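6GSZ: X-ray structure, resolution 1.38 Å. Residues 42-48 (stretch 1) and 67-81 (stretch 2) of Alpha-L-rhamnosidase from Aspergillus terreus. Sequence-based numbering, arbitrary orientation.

Stretch 1 (42-48) EIEVKRA
Stretch 2 67-81: WPSSPLQSGEEATVR

The guanidinium of Arg 47 gathers the loop of stretch 2 around itself: its three nitrogens each donate to a different residue. Arg 47 NE reaches Glu 76 OE2 at 2.6 Å (N-H...O 144°), a salt bridge; Arg 47 NH1 reaches Ser 69 OG at 2.8 Å (157°); Arg 47 NH2 reaches Ser 70 O at 3.0 Å (153°). All three acceptors lie near the guanidinium plane, while Leu 72 CD2 covers one face, 3.7 Å from Arg 47 NH2. Chi angles of -89°, -177°, 174° and 99° carry the charge from a CB pointing sideways to the loop. A water accepts from Arg 47 NH2 (2.5 Å) and donates to Pro 71 O and Glu 76 OE1 (both 2.6 Å).

Trp 67 NE1 donates to Ser 70 O at 2.9 Å, so this carbonyl serves two donors. A type II turn runs from Gln 73 to Glu 76, closed by Glu 76 N to Gln 73 O at 3.0 Å; Gly 75 takes phi/psi 74/8, where positive phi favours glycine. Glu 76, extended (chi1 and chi2 t), points toward stretch 1, and its OE1 also accepts from Gln 73 N at 2.9 Å.

Beyond the turn, strand 78-81 runs antiparallel to the strand of stretch 1, with axes at 159° and 4.7 Å at closest approach. Glu 44 and Arg 81 form a hydrogen-bonded pair: Glu 44 N to Arg 81 O is 2.8 Å, Arg 81 N to Glu 44 O 3.0 Å. Lys 46 and Thr 79 repeat it, with Lys 46 N to Thr 79 O at 2.9 Å and Thr 79 N to Lys 46 O at 3.0 Å. Between them, Val 45 and Val 80 are a non-hydrogen-bonded pair, CA-CA 4.9 Å.

The valines share one sheet face. Buried Val 45 (chi1 t) places CG1 4.0 Å from Ala 78 CB and 4.1 Å from Trp 67 CH2, and CG2 4.1 Å from Pro 68 CG. Ile 43 (m, t) extends this apolar packing: its CG2 lies 3.9 Å from both Pro 68 CG and Val 80 CG1.

Glu 44, Lys 46, Thr 79 and Arg 81 occupy the other, partly exposed face, which suits polar chains. Glu 44 (t, t, chi3 -104°) meets Arg 81 (m, t, m, chi4 162°) in a bidentate salt bridge: Arg 81 NE to Glu 44 OE2 is 2.7 Å, Arg 81 NH2 to Glu 44 OE1 2.9 Å. Lys 46 (t, p, t, p) bends back to its own stretch, where Lys 46 NZ donates to Arg 47 O at 2.8 Å. Together the stretches bury 724 Å².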

# COMPACT_ATOMS: atom_id res chain seq x y z
N GLU A 42 -12.85 10.07 -28.70
CA GLU A 42 -11.75 10.43 -29.56
C GLU A 42 -10.50 10.58 -28.69
O GLU A 42 -10.54 11.24 -27.66
CB GLU A 42 -12.04 11.71 -30.36
CG GLU A 42 -13.01 11.46 -31.49
CD GLU A 42 -13.34 12.69 -32.31
OE1 GLU A 42 -12.95 13.79 -31.91
OE2 GLU A 42 -14.08 12.52 -33.32
N ILE A 43 -9.42 9.97 -29.16
CA ILE A 43 -8.08 10.13 -28.54
C ILE A 43 -7.19 10.82 -29.58
O ILE A 43 -7.00 10.30 -30.68
CB ILE A 43 -7.47 8.79 -28.10
CG1 ILE A 43 -8.37 8.05 -27.12
CG2 ILE A 43 -6.09 9.06 -27.50
CD1 ILE A 43 -7.89 6.67 -26.69
N GLU A 44 -6.65 11.97 -29.19
CA GLU A 44 -5.67 12.74 -29.97
C GLU A 44 -4.27 12.35 -29.49
O GLU A 44 -3.98 12.46 -28.29
CB GLU A 44 -5.91 14.23 -29.78
CG GLU A 44 -4.98 15.13 -30.59
CD GLU A 44 -5.09 16.57 -30.11
OE1 GLU A 44 -5.73 17.38 -30.82
OE2 GLU A 44 -4.62 16.84 -28.98
N VAL A 45 -3.45 11.90 -30.42
CA VAL A 45 -2.06 11.58 -30.14
C VAL A 45 -1.15 12.48 -30.98
O VAL A 45 -1.17 12.41 -32.22
CB VAL A 45 -1.78 10.10 -30.41
CG1 VAL A 45 -0.34 9.74 -30.05
CG2 VAL A 45 -2.79 9.21 -29.68
N LYS A 46 -0.32 13.27 -30.28
CA LYS A 46 0.64 14.20 -30.95
C LYS A 46 2.07 13.70 -30.74
O LYS A 46 2.46 13.49 -29.59
CB LYS A 46 0.44 15.63 -30.42
CG LYS A 46 1.39 16.68 -30.98
CD LYS A 46 1.17 16.98 -32.44
CE LYS A 46 2.08 18.08 -32.95
NZ LYS A 46 3.43 17.57 -33.27
N ARG A 47 2.82 13.52 -31.83
CA ARG A 47 4.22 13.19 -31.82
C ARG A 47 4.96 14.40 -32.38
O ARG A 47 4.46 14.98 -33.32
CB ARG A 47 4.46 11.98 -32.73
CG ARG A 47 4.33 10.69 -31.97
CD ARG A 47 4.63 9.49 -32.86
NE ARG A 47 4.62 8.26 -32.08
CZ ARG A 47 3.61 7.43 -31.99
NH1 ARG A 47 2.39 7.82 -32.34
NH2 ARG A 47 3.83 6.19 -31.61
N ALA A 48 6.10 14.75 -31.77
CA ALA A 48 6.89 15.88 -32.22
C ALA A 48 7.09 15.75 -33.74
O ALA A 48 7.39 14.57 -34.23
CB ALA A 48 8.19 15.94 -31.42
N TRP A 67 -4.43 1.41 -26.43
CA TRP A 67 -3.61 2.43 -27.08
C TRP A 67 -3.97 2.47 -28.56
O TRP A 67 -3.94 1.43 -29.20
CB TRP A 67 -2.14 2.07 -26.88
CG TRP A 67 -1.19 3.01 -27.55
CD1 TRP A 67 -0.42 2.76 -28.66
CD2 TRP A 67 -0.94 4.37 -27.17
NE1 TRP A 67 0.30 3.88 -29.00
CE2 TRP A 67 0.01 4.88 -28.10
CE3 TRP A 67 -1.42 5.20 -26.16
CZ2 TRP A 67 0.45 6.19 -28.04
CZ3 TRP A 67 -0.97 6.50 -26.10
CH2 TRP A 67 -0.05 6.99 -27.04
N PRO A 68 -4.34 3.63 -29.11
CA PRO A 68 -4.85 3.66 -30.49
C PRO A 68 -3.83 3.89 -31.61
O PRO A 68 -4.13 3.80 -32.77
CB PRO A 68 -5.81 4.87 -30.45
CG PRO A 68 -5.12 5.81 -29.47
CD PRO A 68 -4.57 4.89 -28.39
N SER A 69 -2.60 4.22 -31.23
CA SER A 69 -1.59 4.63 -32.23
C SER A 69 -0.56 3.49 -32.40
O SER A 69 -0.74 2.36 -31.89
CB SER A 69 -0.98 5.97 -31.79
OG SER A 69 0.01 6.47 -32.68
N SER A 70 0.49 3.75 -33.19
CA SER A 70 1.57 2.79 -33.29
C SER A 70 2.30 2.73 -31.94
O SER A 70 2.23 3.66 -31.14
CB SER A 70 2.53 3.16 -34.39
OG SER A 70 2.94 4.49 -34.20
N PRO A 71 2.95 1.60 -31.64
CA PRO A 71 3.70 1.48 -30.37
C PRO A 71 4.73 2.59 -30.16
O PRO A 71 5.37 3.05 -31.10
CB PRO A 71 4.38 0.11 -30.48
CG PRO A 71 3.54 -0.65 -31.50
CD PRO A 71 3.07 0.40 -32.48
N LEU A 72 4.80 3.07 -28.93
CA LEU A 72 5.82 4.04 -28.54
C LEU A 72 7.18 3.34 -28.42
O LEU A 72 7.30 2.22 -27.97
CB LEU A 72 5.43 4.70 -27.22
CG LEU A 72 4.14 5.51 -27.26
CD1 LEU A 72 3.62 5.76 -25.86
CD2 LEU A 72 4.36 6.83 -27.99
N GLN A 73 8.21 4.05 -28.86
CA GLN A 73 9.61 3.58 -28.70
C GLN A 73 10.17 4.00 -27.33
O GLN A 73 9.69 4.94 -26.67
CB GLN A 73 10.41 4.15 -29.88
CG GLN A 73 9.95 3.60 -31.23
CD GLN A 73 10.80 4.05 -32.38
OE1 GLN A 73 11.98 4.34 -32.21
NE2 GLN A 73 10.22 4.11 -33.56
N SER A 74 11.31 3.40 -26.95
CA SER A 74 12.04 3.80 -25.75
C SER A 74 12.37 5.29 -25.83
O SER A 74 12.93 5.76 -26.86
CB SER A 74 13.32 2.98 -25.66
OG SER A 74 14.12 3.48 -24.59
N GLY A 75 12.04 6.04 -24.78
CA GLY A 75 12.33 7.47 -24.74
C GLY A 75 11.45 8.34 -25.62
O GLY A 75 11.67 9.56 -25.69
N GLU A 76 10.39 7.78 -26.23
CA GLU A 76 9.55 8.55 -27.15
C GLU A 76 8.33 9.08 -26.41
O GLU A 76 7.52 8.29 -25.88
CB GLU A 76 9.06 7.69 -28.31
CG GLU A 76 8.25 8.49 -29.34
CD GLU A 76 7.65 7.70 -30.48
OE1 GLU A 76 7.70 6.44 -30.44
OE2 GLU A 76 7.17 8.36 -31.44
N GLU A 77 8.19 10.41 -26.37
CA GLU A 77 7.04 11.04 -25.72
C GLU A 77 5.91 11.27 -26.73
O GLU A 77 6.14 11.77 -27.85
CB GLU A 77 7.43 12.41 -25.14
CG GLU A 77 6.37 13.10 -24.33
CD GLU A 77 6.77 14.50 -23.90
OE1 GLU A 77 6.72 15.42 -24.76
OE2 GLU A 77 7.04 14.69 -22.70
N ALA A 78 4.70 10.96 -26.27
CA ALA A 78 3.47 11.42 -26.95
C ALA A 78 2.68 12.33 -26.01
O ALA A 78 2.66 12.13 -24.76
CB ALA A 78 2.64 10.25 -27.39
N THR A 79 1.94 13.26 -26.63
CA THR A 79 1.02 14.11 -25.89
C THR A 79 -0.39 13.70 -26.28
O THR A 79 -0.66 13.57 -27.45
CB THR A 79 1.29 15.60 -26.17
OG1 THR A 79 2.64 15.85 -25.80
CG2 THR A 79 0.38 16.52 -25.42
N VAL A 80 -1.25 13.50 -25.27
CA VAL A 80 -2.55 12.87 -25.48
C VAL A 80 -3.65 13.75 -24.92
O VAL A 80 -3.52 14.29 -23.83
CB VAL A 80 -2.56 11.49 -24.81
CG1 VAL A 80 -3.96 10.89 -24.86
CG2 VAL A 80 -1.58 10.56 -25.51
N ARG A 81 -4.76 13.85 -25.69
CA ARG A 81 -6.00 14.40 -25.16
C ARG A 81 -7.13 13.44 -25.54
O ARG A 81 -6.99 12.71 -26.50
CB ARG A 81 -6.30 15.80 -25.71
CG ARG A 81 -5.25 16.85 -25.39
CD ARG A 81 -5.75 18.25 -25.74
NE ARG A 81 -5.93 18.39 -27.17
CZ ARG A 81 -6.68 19.37 -27.73
NH1 ARG A 81 -7.26 20.29 -26.96
NH2 ARG A 81 -6.85 19.41 -29.05
O HOH W 1 -2.41 15.90 -27.80
O HOH W 2 6.15 5.27 -32.11
O HOH W 3 7.40 12.89 -29.77